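Local coordinates for protein gamma-glutamyltranspeptidase (Ggt) (Helicobacter pylori 26695, PDB 5BPK) that probably cleaves and transfers the gamma-glutamyl group of glutathione and related compounds, as an N-terminal nucleophile hydrolase of the gamma-glutamyltranspeptidase family, at residues A67-A79 against A162-Q176. Sequence-based numbering, arbitrary orientation.
Sequences AIGFALAVVHPAA and AIKLAENGYAISQRQ
Tyr170 reaches the C-terminal end of helix 61-75 and donates a hydrogen bond from its OH to Val74 O, 2.8 Å. The donor lies in the carbonyl plane, on a lone pair. Over one face of the same ring, set toward the rim, sits Val75 CG1 in a CH-pi contact, 4.2 Å from the centroid; Pro77, coming from the opposite direction, brings CD to within 3.4 Å of Tyr170 OH. Val74 fills the space between the helices with both branches. Its CG1, anti to the backbone N (chi1 177°), presses on Leu165 CB and Ala166 N, the latter at 3.5 Å, while CG2 rests on the carbonyl oxygen of Ala162. Toward the N-terminal side of the contact, Ala162 CB lies 3.4 Å from Phe70 O, and the small side chain lets the backbones come close. Segments 67-75 and 162-168 run nearly parallel, at 11°, their axes 8.7 Å apart at closest approach, in the helical part of this Ntn-hydrolase chain. At Gly169, with positive phi, the chain leaves helix 155-168 and returns through strand 170-171 toward helix 61-75, where Gln176 NE2 makes a weak, bent bond to Val75 O. Ser173 N holds the amide's other end, donating to Gln176 OE1; with Gln176 N to Ser173 OG this makes a capping box starting helix 174-187. Further out, Gln213 also bonds Val74 O, and Leu220 packs on Val74.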
loop_
_atom_site.group_PDB
_atom_site.type_symbol
_atom_site.label_atom_id
_atom_site.label_comp_id
_atom_site.label_asym_id
_atom_site.label_seq_id
_atom_site.Cartn_x
_atom_site.Cartn_y
_atom_site.Cartn_z
ATOM N N ALA A 67 -7.272 14.508 5.933
ATOM C CA ALA A 67 -6.224 15.429 6.386
ATOM C C ALA A 67 -4.833 14.781 6.279
ATOM O O ALA A 67 -3.879 15.399 5.797
ATOM C CB ALA A 67 -6.504 15.915 7.806
ATOM N N ILE A 68 -4.731 13.521 6.695
ATOM C CA ILE A 68 -3.475 12.777 6.609
ATOM C C ILE A 68 -3.002 12.554 5.178
ATOM O O ILE A 68 -1.819 12.736 4.897
ATOM C CB ILE A 68 -3.549 11.439 7.367
ATOM C CG1 ILE A 68 -3.628 11.708 8.875
ATOM C CG2 ILE A 68 -2.362 10.542 7.043
ATOM C CD1 ILE A 68 -3.884 10.479 9.710
ATOM N N GLY A 69 -3.922 12.179 4.287
ATOM C CA GLY A 69 -3.598 11.976 2.884
ATOM C C GLY A 69 -2.936 13.200 2.273
ATOM O O GLY A 69 -1.929 13.100 1.574
ATOM N N PHE A 70 -3.483 14.377 2.536
ATOM C CA PHE A 70 -2.853 15.598 2.012
ATOM C C PHE A 70 -1.562 15.991 2.747
ATOM O O PHE A 70 -0.616 16.466 2.117
ATOM C CB PHE A 70 -3.831 16.774 1.991
ATOM C CG PHE A 70 -4.903 16.649 0.939
ATOM C CD1 PHE A 70 -4.567 16.688 -0.404
ATOM C CD2 PHE A 70 -6.239 16.485 1.289
ATOM C CE1 PHE A 70 -5.534 16.573 -1.390
ATOM C CE2 PHE A 70 -7.216 16.371 0.301
ATOM C CZ PHE A 70 -6.853 16.420 -1.040
ATOM N N ALA A 71 -1.523 15.816 4.068
ATOM C CA ALA A 71 -0.310 16.134 4.842
ATOM C C ALA A 71 0.883 15.286 4.393
ATOM O O ALA A 71 1.968 15.813 4.177
ATOM C CB ALA A 71 -0.558 15.979 6.342
ATOM N N LEU A 72 0.672 13.987 4.207
ATOM C CA LEU A 72 1.758 13.108 3.755
ATOM C C LEU A 72 2.250 13.460 2.346
ATOM O O LEU A 72 3.417 13.221 2.011
ATOM C CB LEU A 72 1.313 11.639 3.795
ATOM C CG LEU A 72 1.145 10.991 5.166
ATOM C CD1 LEU A 72 0.470 9.604 5.023
ATOM C CD2 LEU A 72 2.490 10.871 5.883
ATOM N N ALA A 73 1.365 14.016 1.517
ATOM C CA ALA A 73 1.760 14.491 0.185
ATOM C C ALA A 73 2.826 15.603 0.238
ATOM O O ALA A 73 3.554 15.825 -0.743
ATOM C CB ALA A 73 0.531 14.960 -0.620
ATOM N N VAL A 74 2.912 16.278 1.381
ATOM C CA VAL A 74 3.862 17.360 1.601
ATOM C C VAL A 74 5.084 16.873 2.402
ATOM O O VAL A 74 6.213 17.107 2.003
ATOM C CB VAL A 74 3.169 18.535 2.327
ATOM C CG1 VAL A 74 4.163 19.661 2.638
ATOM C CG2 VAL A 74 2.028 19.057 1.490
ATOM N N VAL A 75 4.853 16.175 3.508
ATOM C CA VAL A 75 5.942 15.837 4.442
ATOM C C VAL A 75 6.615 14.496 4.180
ATOM O O VAL A 75 7.657 14.211 4.771
ATOM C CB VAL A 75 5.473 15.889 5.906
ATOM C CG1 VAL A 75 4.939 17.290 6.240
ATOM C CG2 VAL A 75 4.408 14.815 6.220
ATOM N N HIS A 76 6.025 13.684 3.304
ATOM C CA HIS A 76 6.582 12.365 2.976
ATOM C C HIS A 76 6.542 12.119 1.466
ATOM O O HIS A 76 5.926 11.155 1.007
ATOM C CB HIS A 76 5.787 11.307 3.747
ATOM C CG HIS A 76 6.372 9.929 3.701
ATOM N ND1 HIS A 76 7.683 9.682 3.347
ATOM C CD2 HIS A 76 5.813 8.720 3.954
ATOM C CE1 HIS A 76 7.910 8.381 3.411
ATOM N NE2 HIS A 76 6.792 7.774 3.776
ATOM N N PRO A 77 7.208 12.993 0.677
ATOM C CA PRO A 77 7.076 12.948 -0.784
ATOM C C PRO A 77 7.651 11.708 -1.472
ATOM O O PRO A 77 7.359 11.474 -2.648
ATOM C CB PRO A 77 7.778 14.233 -1.252
ATOM C CG PRO A 77 8.588 14.690 -0.118
ATOM C CD PRO A 77 7.994 14.156 1.130
ATOM N N ALA A 78 8.426 10.899 -0.746
ATOM C CA ALA A 78 8.850 9.615 -1.282
ATOM C C ALA A 78 7.666 8.670 -1.532
ATOM O O ALA A 78 7.755 7.779 -2.373
ATOM C CB ALA A 78 9.884 8.930 -0.362
ATOM N N ALA A 79 6.568 8.860 -0.806
ATOM C CA ALA A 79 5.479 7.873 -0.769
ATOM C C ALA A 79 4.120 8.545 -0.716
ATOM O O ALA A 79 3.240 8.262 -1.545
ATOM C CB ALA A 79 5.647 6.959 0.437
ATOM N N ALA A 162 -1.687 20.878 5.455
ATOM C CA ALA A 162 -0.788 20.506 4.380
ATOM C C ALA A 162 -0.284 21.740 3.635
ATOM O O ALA A 162 0.906 21.850 3.355
ATOM C CB ALA A 162 -1.490 19.537 3.410
ATOM N N ILE A 163 -1.185 22.676 3.336
ATOM C CA ILE A 163 -0.803 23.910 2.644
ATOM C C ILE A 163 0.216 24.701 3.472
ATOM O O ILE A 163 1.216 25.197 2.932
ATOM C CB ILE A 163 -2.035 24.795 2.331
ATOM C CG1 ILE A 163 -2.934 24.116 1.290
ATOM C CG2 ILE A 163 -1.586 26.155 1.813
ATOM C CD1 ILE A 163 -4.309 24.759 1.118
ATOM N N LYS A 164 -0.027 24.796 4.778
ATOM C CA LYS A 164 0.886 25.499 5.689
ATOM C C LYS A 164 2.299 24.909 5.631
ATOM O O LYS A 164 3.284 25.639 5.576
ATOM C CB LYS A 164 0.369 25.433 7.128
ATOM C CG LYS A 164 1.097 26.344 8.098
ATOM C CD LYS A 164 0.597 26.168 9.523
ATOM C CE LYS A 164 1.082 27.293 10.434
ATOM N NZ LYS A 164 0.219 27.425 11.648
ATOM N N LEU A 165 2.384 23.581 5.639
ATOM C CA LEU A 165 3.671 22.895 5.579
ATOM C C LEU A 165 4.362 23.064 4.227
ATOM O O LEU A 165 5.587 23.132 4.167
ATOM C CB LEU A 165 3.507 21.408 5.916
ATOM C CG LEU A 165 3.267 21.163 7.417
ATOM C CD1 LEU A 165 2.573 19.834 7.677
ATOM C CD2 LEU A 165 4.571 21.255 8.204
ATOM N N ALA A 166 3.588 23.109 3.145
ATOM C CA ALA A 166 4.169 23.345 1.824
ATOM C C ALA A 166 4.716 24.764 1.697
ATOM O O ALA A 166 5.822 24.973 1.197
ATOM C CB ALA A 166 3.152 23.051 0.714
ATOM N N GLU A 167 3.950 25.732 2.176
ATOM C CA GLU A 167 4.336 27.136 2.067
ATOM C C GLU A 167 5.494 27.526 2.986
ATOM O O GLU A 167 6.393 28.265 2.578
ATOM C CB GLU A 167 3.142 28.043 2.374
ATOM C CG GLU A 167 2.029 28.015 1.347
ATOM C CD GLU A 167 0.862 28.917 1.716
ATOM O OE1 GLU A 167 0.751 29.307 2.894
ATOM O OE2 GLU A 167 0.051 29.229 0.821
ATOM N N ASN A 168 5.461 27.055 4.227
ATOM C CA ASN A 168 6.416 27.498 5.244
ATOM C C ASN A 168 7.588 26.542 5.391
ATOM O O ASN A 168 8.652 26.915 5.894
ATOM C CB ASN A 168 5.713 27.658 6.603
ATOM C CG ASN A 168 4.531 28.626 6.556
ATOM O OD1 ASN A 168 4.483 29.538 5.734
ATOM N ND2 ASN A 168 3.574 28.427 7.456
ATOM N N GLY A 169 7.377 25.297 4.969
ATOM C CA GLY A 169 8.408 24.288 5.007
ATOM C C GLY A 169 8.506 23.481 6.283
ATOM O O GLY A 169 7.822 23.744 7.287
ATOM N N TYR A 170 9.360 22.468 6.210
ATOM C CA TYR A 170 9.692 21.613 7.341
ATOM C C TYR A 170 11.132 21.136 7.181
ATOM O O TYR A 170 11.685 21.150 6.075
ATOM C CB TYR A 170 8.733 20.412 7.441
ATOM C CG TYR A 170 8.759 19.503 6.235
ATOM C CD1 TYR A 170 7.947 19.744 5.132
ATOM C CD2 TYR A 170 9.606 18.399 6.202
ATOM C CE1 TYR A 170 7.985 18.902 4.011
ATOM C CE2 TYR A 170 9.654 17.554 5.091
ATOM C CZ TYR A 170 8.834 17.809 4.004
ATOM O OH TYR A 170 8.868 16.986 2.897
ATOM N N ALA A 171 11.738 20.741 8.295
ATOM C CA ALA A 171 13.133 20.328 8.302
ATOM C C ALA A 171 13.285 18.909 7.761
ATOM O O ALA A 171 12.557 18.007 8.161
ATOM C CB ALA A 171 13.704 20.417 9.712
ATOM N N ILE A 172 14.246 18.725 6.860
ATOM C CA ILE A 172 14.538 17.416 6.293
ATOM C C ILE A 172 15.112 16.517 7.399
ATOM O O ILE A 172 16.025 16.917 8.119
ATOM C CB ILE A 172 15.543 17.519 5.104
ATOM C CG1 ILE A 172 14.928 18.258 3.908
ATOM C CG2 ILE A 172 16.019 16.134 4.673
ATOM C CD1 ILE A 172 13.747 17.549 3.270
ATOM N N SER A 173 14.561 15.315 7.541
ATOM C CA SER A 173 15.030 14.366 8.545
ATOM C C SER A 173 16.274 13.644 8.031
ATOM O O SER A 173 16.611 13.742 6.846
ATOM C CB SER A 173 13.934 13.350 8.884
ATOM O OG SER A 173 13.663 12.489 7.787
ATOM N N GLN A 174 16.960 12.935 8.926
ATOM C CA GLN A 174 18.090 12.094 8.533
ATOM C C GLN A 174 17.674 11.100 7.453
ATOM O O GLN A 174 18.367 10.947 6.444
ATOM C CB GLN A 174 18.670 11.318 9.728
ATOM C CG GLN A 174 19.876 10.451 9.349
ATOM C CD GLN A 174 20.355 9.557 10.478
ATOM O OE1 GLN A 174 20.205 9.883 11.656
ATOM N NE2 GLN A 174 20.953 8.423 10.118
ATOM N N ARG A 175 16.549 10.423 7.668
ATOM C CA ARG A 175 16.088 9.396 6.735
ATOM C C ARG A 175 15.733 10.016 5.385
ATOM O O ARG A 175 16.048 9.442 4.349
ATOM C CB ARG A 175 14.900 8.605 7.303
ATOM C CG ARG A 175 14.372 7.491 6.388
ATOM C CD ARG A 175 15.462 6.509 5.965
ATOM N NE ARG A 175 14.955 5.487 5.049
ATOM C CZ ARG A 175 15.688 4.831 4.148
ATOM N NH1 ARG A 175 16.994 5.067 4.014
ATOM N NH2 ARG A 175 15.105 3.927 3.364
ATOM N N GLN A 176 15.106 11.192 5.403
ATOM C CA GLN A 176 14.768 11.887 4.157
ATOM C C GLN A 176 16.016 12.340 3.396
ATOM O O GLN A 176 16.056 12.233 2.180
ATOM C CB GLN A 176 13.857 13.076 4.431
ATOM C CG GLN A 176 12.442 12.663 4.828
ATOM C CD GLN A 176 11.577 13.822 5.293
ATOM O OE1 GLN A 176 12.075 14.841 5.772
ATOM N NE2 GLN A 176 10.262 13.662 5.159
HETATM O O HOH W 1 -3.612 18.300 5.906
#